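Local coordinates for uncharacterized protein (Bacillus thuringiensis serovar kurstaki, PDB 4XE7) that is a bacterial actin-like ParM protein that probably binds nucleotide and polymerises into filaments that segregate plasmid DNA, at residues P310-M315 with F376-L381; P393-E398 with T403-L408. One frame throughout, in Å; residues are numbered along the deposited sequence.

Along the chain, contact 1 forms first: helix 300-317 (residues 310-315) meets residues 376-381, which come after strand 366-370 and include the end of helix 372-376, and so closes a loop of 60 residues that contains the long helix 337-362. Contact 2 opens only after that loop is complete, joining residues 393-398, just past edge strand 390-391, to residues 403-408 of helix 402-418 across four intervening residues. The two are thus in series and do not cross. Their centres lie 18 Å apart, yet they touch, E313 CG being 3.3 Å from Q397 OE1. Together they lead from helix 300-317 to helix 402-418, whose R405 and L408 touch strand 21-27 of the eight-stranded sheet.

Contact 1: P310-M315 with F376-L381; sequences PEVEKM and FGYAGL
The backbones of helix residues 310-315 and of the short helix 378-381 come nearest at V312 and Y378, whose CA atoms are 7.2 Å apart, with M315 and A379 as the next closest pair. No direct hydrogen bond spans the gap, and the evidence for the contact is apolar touching plus one water. Y378 and M315 carry the larger shares. The CG of Y378 stands anti to the backbone N (chi1 -175°), a torsion that carries the ring toward residues 310-315 of helix 300-317, with V312 at its CB and M315 at the CD1-CE1 side. V312 CG1 lies 4.1 Å from Y378 CB; farther out M315 CB approaches the ring obliquely, 4.0 Å from Y378 CE1. The M315 chain then bends at its last torsion (chi3 80°), and its CE reaches A379 CB at 4.0 Å, so that one methionine touches two successive residues with opposite ends of its side chain. Polar atoms are joined through water: it donates to M315 O at 2.6 Å and accepts from Y378 OH at 2.7 Å, lying in the ring plane at its edge. This bridge ties the phenol to a backbone carbonyl of the facing helix. G377 occupies the N-cap position of helix 378-381, and its O accepts the bond from L381 N at 2.8 Å. A379 also touches M341 of helix 337-362. The whole is buried helix-to-helix packing in the actin-like fold, where the helical turn 378-381, which comes after strand 366-370 and helix 372-376, is held against helix 300-317.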
loop_
_atom_site.group_PDB
_atom_site.type_symbol
_atom_site.label_atom_id
_atom_site.label_comp_id
_atom_site.label_asym_id
_atom_site.label_seq_id
_atom_site.Cartn_x
_atom_site.Cartn_y
_atom_site.Cartn_z
ATOM N N PRO A 310 -3.568 14.767 9.814
ATOM C CA PRO A 310 -4.663 15.734 9.652
ATOM C C PRO A 310 -4.192 17.102 9.160
ATOM O O PRO A 310 -4.831 17.692 8.294
ATOM C CB PRO A 310 -5.256 15.832 11.069
ATOM C CG PRO A 310 -4.986 14.479 11.661
ATOM C CD PRO A 310 -3.608 14.126 11.145
ATOM N N GLU A 311 -3.066 17.582 9.670
ATOM C CA GLU A 311 -2.563 18.879 9.232
ATOM C C GLU A 311 -2.054 18.868 7.775
ATOM O O GLU A 311 -2.392 19.758 6.986
ATOM C CB GLU A 311 -1.467 19.356 10.183
ATOM C CG GLU A 311 -1.992 19.814 11.547
ATOM C CD GLU A 311 -3.041 20.941 11.468
ATOM O OE1 GLU A 311 -2.737 22.055 10.968
ATOM O OE2 GLU A 311 -4.180 20.716 11.930
ATOM N N VAL A 312 -1.262 17.868 7.410
ATOM C CA VAL A 312 -0.763 17.756 6.039
ATOM C C VAL A 312 -1.910 17.678 5.009
ATOM O O VAL A 312 -1.807 18.235 3.915
ATOM C CB VAL A 312 0.188 16.515 5.887
ATOM C CG1 VAL A 312 0.588 16.282 4.429
ATOM C CG2 VAL A 312 1.429 16.695 6.742
ATOM N N GLU A 313 -3.004 17.014 5.361
ATOM C CA GLU A 313 -4.158 16.947 4.461
ATOM C C GLU A 313 -4.675 18.339 4.159
ATOM O O GLU A 313 -4.983 18.664 3.011
ATOM C CB GLU A 313 -5.284 16.105 5.070
ATOM C CG GLU A 313 -5.046 14.609 5.058
ATOM C CD GLU A 313 -6.229 13.834 5.618
ATOM O OE1 GLU A 313 -7.315 14.437 5.777
ATOM O OE2 GLU A 313 -6.076 12.622 5.893
ATOM N N LYS A 314 -4.766 19.160 5.204
ATOM C CA LYS A 314 -5.204 20.541 5.067
ATOM C C LYS A 314 -4.226 21.342 4.233
ATOM O O LYS A 314 -4.630 22.199 3.458
ATOM C CB LYS A 314 -5.359 21.202 6.433
ATOM C CG LYS A 314 -6.334 20.529 7.378
ATOM C CD LYS A 314 -6.386 21.339 8.655
ATOM C CE LYS A 314 -7.090 20.639 9.767
ATOM N NZ LYS A 314 -6.906 21.418 11.024
ATOM N N MET A 315 -2.936 21.072 4.410
ATOM C CA MET A 315 -1.906 21.753 3.624
ATOM C C MET A 315 -2.043 21.368 2.149
ATOM O O MET A 315 -1.951 22.210 1.272
ATOM C CB MET A 315 -0.489 21.406 4.129
ATOM C CG MET A 315 -0.174 21.781 5.578
ATOM S SD MET A 315 1.606 21.690 5.986
ATOM C CE MET A 315 2.199 23.220 5.311
ATOM N N PHE A 376 5.379 13.397 5.330
ATOM C CA PHE A 376 6.101 13.961 6.468
ATOM C C PHE A 376 6.820 15.262 6.089
ATOM O O PHE A 376 6.763 16.269 6.829
ATOM C CB PHE A 376 7.106 12.937 7.018
ATOM C CG PHE A 376 7.947 13.456 8.162
ATOM C CD1 PHE A 376 7.375 13.718 9.400
ATOM C CD2 PHE A 376 9.303 13.673 7.998
ATOM C CE1 PHE A 376 8.146 14.198 10.449
ATOM C CE2 PHE A 376 10.085 14.134 9.048
ATOM C CZ PHE A 376 9.502 14.402 10.276
ATOM N N GLY A 377 7.479 15.238 4.929
ATOM C CA GLY A 377 8.311 16.350 4.471
ATOM C C GLY A 377 7.611 17.338 3.564
ATOM O O GLY A 377 8.250 18.232 3.002
ATOM N N TYR A 378 6.293 17.198 3.447
ATOM C CA TYR A 378 5.502 18.005 2.517
ATOM C C TYR A 378 5.736 19.522 2.653
ATOM O O TYR A 378 5.840 20.211 1.643
ATOM C CB TYR A 378 3.997 17.696 2.672
ATOM C CG TYR A 378 3.140 18.414 1.637
ATOM C CD1 TYR A 378 2.530 19.629 1.925
ATOM C CD2 TYR A 378 2.972 17.888 0.361
ATOM C CE1 TYR A 378 1.757 20.307 0.953
ATOM C CE2 TYR A 378 2.212 18.546 -0.600
ATOM C CZ TYR A 378 1.601 19.752 -0.296
ATOM O OH TYR A 378 0.846 20.403 -1.254
ATOM N N ALA A 379 5.816 20.043 3.878
ATOM C CA ALA A 379 5.928 21.493 4.060
ATOM C C ALA A 379 7.138 22.077 3.348
ATOM O O ALA A 379 7.086 23.192 2.842
ATOM C CB ALA A 379 5.978 21.846 5.557
ATOM N N GLY A 380 8.223 21.314 3.291
ATOM C CA GLY A 380 9.405 21.744 2.564
ATOM C C GLY A 380 9.469 21.233 1.127
ATOM O O GLY A 380 9.756 21.999 0.196
ATOM N N LEU A 381 9.178 19.947 0.936
ATOM C CA LEU A 381 9.302 19.329 -0.391
ATOM C C LEU A 381 8.470 20.054 -1.440
ATOM O O LEU A 381 8.878 20.153 -2.598
ATOM C CB LEU A 381 8.897 17.850 -0.333
ATOM C CG LEU A 381 9.834 16.978 0.501
ATOM C CD1 LEU A 381 9.216 15.601 0.790
ATOM C CD2 LEU A 381 11.158 16.830 -0.198
HETATM O O HOH W 1 -0.221 22.737 -0.538
#

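Contact 2: P393-E398 with T403-L408; sequences PKNIQE and TSRSYL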
loop_
_atom_site.group_PDB
_atom_site.type_symbol
_atom_site.label_atom_id
_atom_site.label_comp_id
_atom_site.label_asym_id
_atom_site.label_seq_id
_atom_site.Cartn_x
_atom_site.Cartn_y
_atom_site.Cartn_z
ATOM N N PRO A 393 3.028 14.355 -6.560
ATOM C CA PRO A 393 1.692 13.954 -7.035
ATOM C C PRO A 393 0.582 14.480 -6.133
ATOM O O PRO A 393 0.716 14.415 -4.902
ATOM C CB PRO A 393 1.733 12.404 -7.001
ATOM C CG PRO A 393 3.205 12.043 -6.960
ATOM C CD PRO A 393 3.877 13.201 -6.224
ATOM N N LYS A 394 -0.490 14.994 -6.734
ATOM C CA LYS A 394 -1.614 15.539 -5.972
ATOM C C LYS A 394 -2.211 14.494 -5.035
ATOM O O LYS A 394 -2.585 14.810 -3.905
ATOM C CB LYS A 394 -2.692 16.075 -6.917
ATOM C CG LYS A 394 -2.423 17.475 -7.428
ATOM C CD LYS A 394 -3.424 18.469 -6.864
ATOM C CE LYS A 394 -3.216 19.862 -7.441
ATOM N NZ LYS A 394 -3.162 20.903 -6.375
ATOM N N ASN A 395 -2.270 13.257 -5.517
ATOM C CA ASN A 395 -2.812 12.111 -4.780
ATOM C C ASN A 395 -1.750 11.296 -4.025
ATOM O O ASN A 395 -1.891 10.075 -3.837
ATOM C CB ASN A 395 -3.539 11.205 -5.759
ATOM C CG ASN A 395 -2.736 10.987 -7.018
ATOM O OD1 ASN A 395 -1.550 11.308 -7.053
ATOM N ND2 ASN A 395 -3.371 10.460 -8.062
ATOM N N ILE A 396 -0.695 11.984 -3.596
ATOM C CA ILE A 396 0.405 11.398 -2.821
ATOM C C ILE A 396 -0.092 10.561 -1.640
ATOM O O ILE A 396 0.555 9.596 -1.229
ATOM C CB ILE A 396 1.349 12.521 -2.309
ATOM C CG1 ILE A 396 2.565 11.951 -1.593
ATOM C CG2 ILE A 396 0.584 13.484 -1.380
ATOM C CD1 ILE A 396 3.539 11.255 -2.503
ATOM N N GLN A 397 -1.255 10.913 -1.096
ATOM C CA GLN A 397 -1.830 10.152 0.008
ATOM C C GLN A 397 -2.092 8.685 -0.382
ATOM O O GLN A 397 -2.141 7.800 0.477
ATOM C CB GLN A 397 -3.131 10.818 0.491
ATOM C CG GLN A 397 -2.964 12.290 0.874
ATOM C CD GLN A 397 -4.207 12.888 1.526
ATOM O OE1 GLN A 397 -4.650 12.436 2.585
ATOM N NE2 GLN A 397 -4.771 13.913 0.892
ATOM N N GLU A 398 -2.230 8.426 -1.680
ATOM C CA GLU A 398 -2.514 7.071 -2.149
ATOM C C GLU A 398 -1.255 6.323 -2.590
ATOM O O GLU A 398 -1.351 5.306 -3.295
ATOM C CB GLU A 398 -3.539 7.109 -3.291
ATOM C CG GLU A 398 -4.958 7.454 -2.823
ATOM C CD GLU A 398 -5.352 6.728 -1.535
ATOM O OE1 GLU A 398 -5.249 5.478 -1.473
ATOM O OE2 GLU A 398 -5.756 7.416 -0.573
ATOM N N THR A 403 1.001 1.147 -7.289
ATOM C CA THR A 403 1.206 -0.018 -8.142
ATOM C C THR A 403 -0.124 -0.703 -8.471
ATOM O O THR A 403 -0.417 -0.962 -9.638
ATOM C CB THR A 403 2.148 -1.025 -7.492
ATOM O OG1 THR A 403 3.408 -0.392 -7.238
ATOM C CG2 THR A 403 2.345 -2.245 -8.396
ATOM N N SER A 404 -0.925 -1.002 -7.450
ATOM C CA SER A 404 -2.222 -1.633 -7.697
ATOM C C SER A 404 -3.177 -0.707 -8.446
ATOM O O SER A 404 -3.940 -1.169 -9.297
ATOM C CB SER A 404 -2.875 -2.112 -6.394
ATOM O OG SER A 404 -2.829 -1.134 -5.376
ATOM N N ARG A 405 -3.154 0.589 -8.131
ATOM C CA ARG A 405 -3.968 1.547 -8.868
ATOM C C ARG A 405 -3.556 1.620 -10.333
ATOM O O ARG A 405 -4.417 1.747 -11.209
ATOM C CB ARG A 405 -3.892 2.947 -8.238
ATOM C CG ARG A 405 -4.583 3.035 -6.893
ATOM C CD ARG A 405 -4.177 4.284 -6.126
ATOM N NE ARG A 405 -4.660 5.479 -6.785
ATOM C CZ ARG A 405 -5.810 6.080 -6.504
ATOM N NH1 ARG A 405 -6.605 5.609 -5.565
ATOM N NH2 ARG A 405 -6.164 7.162 -7.170
ATOM N N SER A 406 -2.252 1.542 -10.604
ATOM C CA SER A 406 -1.769 1.544 -11.992
ATOM C C SER A 406 -2.292 0.332 -12.754
ATOM O O SER A 406 -2.787 0.458 -13.871
ATOM C CB SER A 406 -0.237 1.556 -12.047
ATOM O OG SER A 406 0.291 2.734 -11.457
ATOM N N TYR A 407 -2.148 -0.841 -12.154
ATOM C CA TYR A 407 -2.716 -2.046 -12.740
ATOM C C TYR A 407 -4.217 -1.851 -12.979
ATOM O O TYR A 407 -4.718 -2.144 -14.059
ATOM C CB TYR A 407 -2.456 -3.265 -11.845
ATOM C CG TYR A 407 -0.978 -3.587 -11.626
ATOM C CD1 TYR A 407 0.001 -3.013 -12.433
ATOM C CD2 TYR A 407 -0.568 -4.448 -10.608
ATOM C CE1 TYR A 407 1.339 -3.294 -12.251
ATOM C CE2 TYR A 407 0.795 -4.744 -10.415
ATOM C CZ TYR A 407 1.734 -4.159 -11.250
ATOM O OH TYR A 407 3.081 -4.409 -11.099
ATOM N N LEU A 408 -4.935 -1.338 -11.975
ATOM C CA LEU A 408 -6.384 -1.158 -12.102
ATOM C C LEU A 408 -6.731 -0.261 -13.304
ATOM O O LEU A 408 -7.586 -0.607 -14.121
ATOM C CB LEU A 408 -6.977 -0.570 -10.809
ATOM C CG LEU A 408 -8.453 -0.137 -10.828
ATOM C CD1 LEU A 408 -9.389 -1.279 -11.242
ATOM C CD2 LEU A 408 -8.883 0.437 -9.477
HETATM O O HOH W 2 -6.300 3.822 -3.045
#
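E398 and R405 meet chiefly by van der Waals contact, the methylenes of the glutamate lying against the guanidinium. E398 CG stands over one face, offset toward its rim and 3.7 Å from R405 NH1, while E398 CB is 4.0 Å from R405 NE; the two side chains cross at about a right angle. A bend at chi2 of E398 (-43°) turns the carboxylate off the line of its CB-CG stem while CG stays over the guanidinium. The charges are near each other but form no salt bridge: E398 OE1 is 4.3 Å from R405 NH1, well out of the guanidinium plane, so no N-H points at it, and the planes of the two groups are 44° apart. Water makes the polar link, donating to E398 OE1 at 2.5 Å and accepting from R405 NH1 at 3.1 Å. The direct salt bridge of R405 is instead made by NH2 to D212. N395 ND2 only approaches R405 NH2, at 4.4 Å. Backbone bonds shape residues 393-398: I396 N to P393 O closes a type I turn, and E398 N to N395 O follows at 2.7 Å. R405 also touches A208 of helix 205-210 and S25 of strand 21-27, while I396 and Q397 rest on helix 300-317.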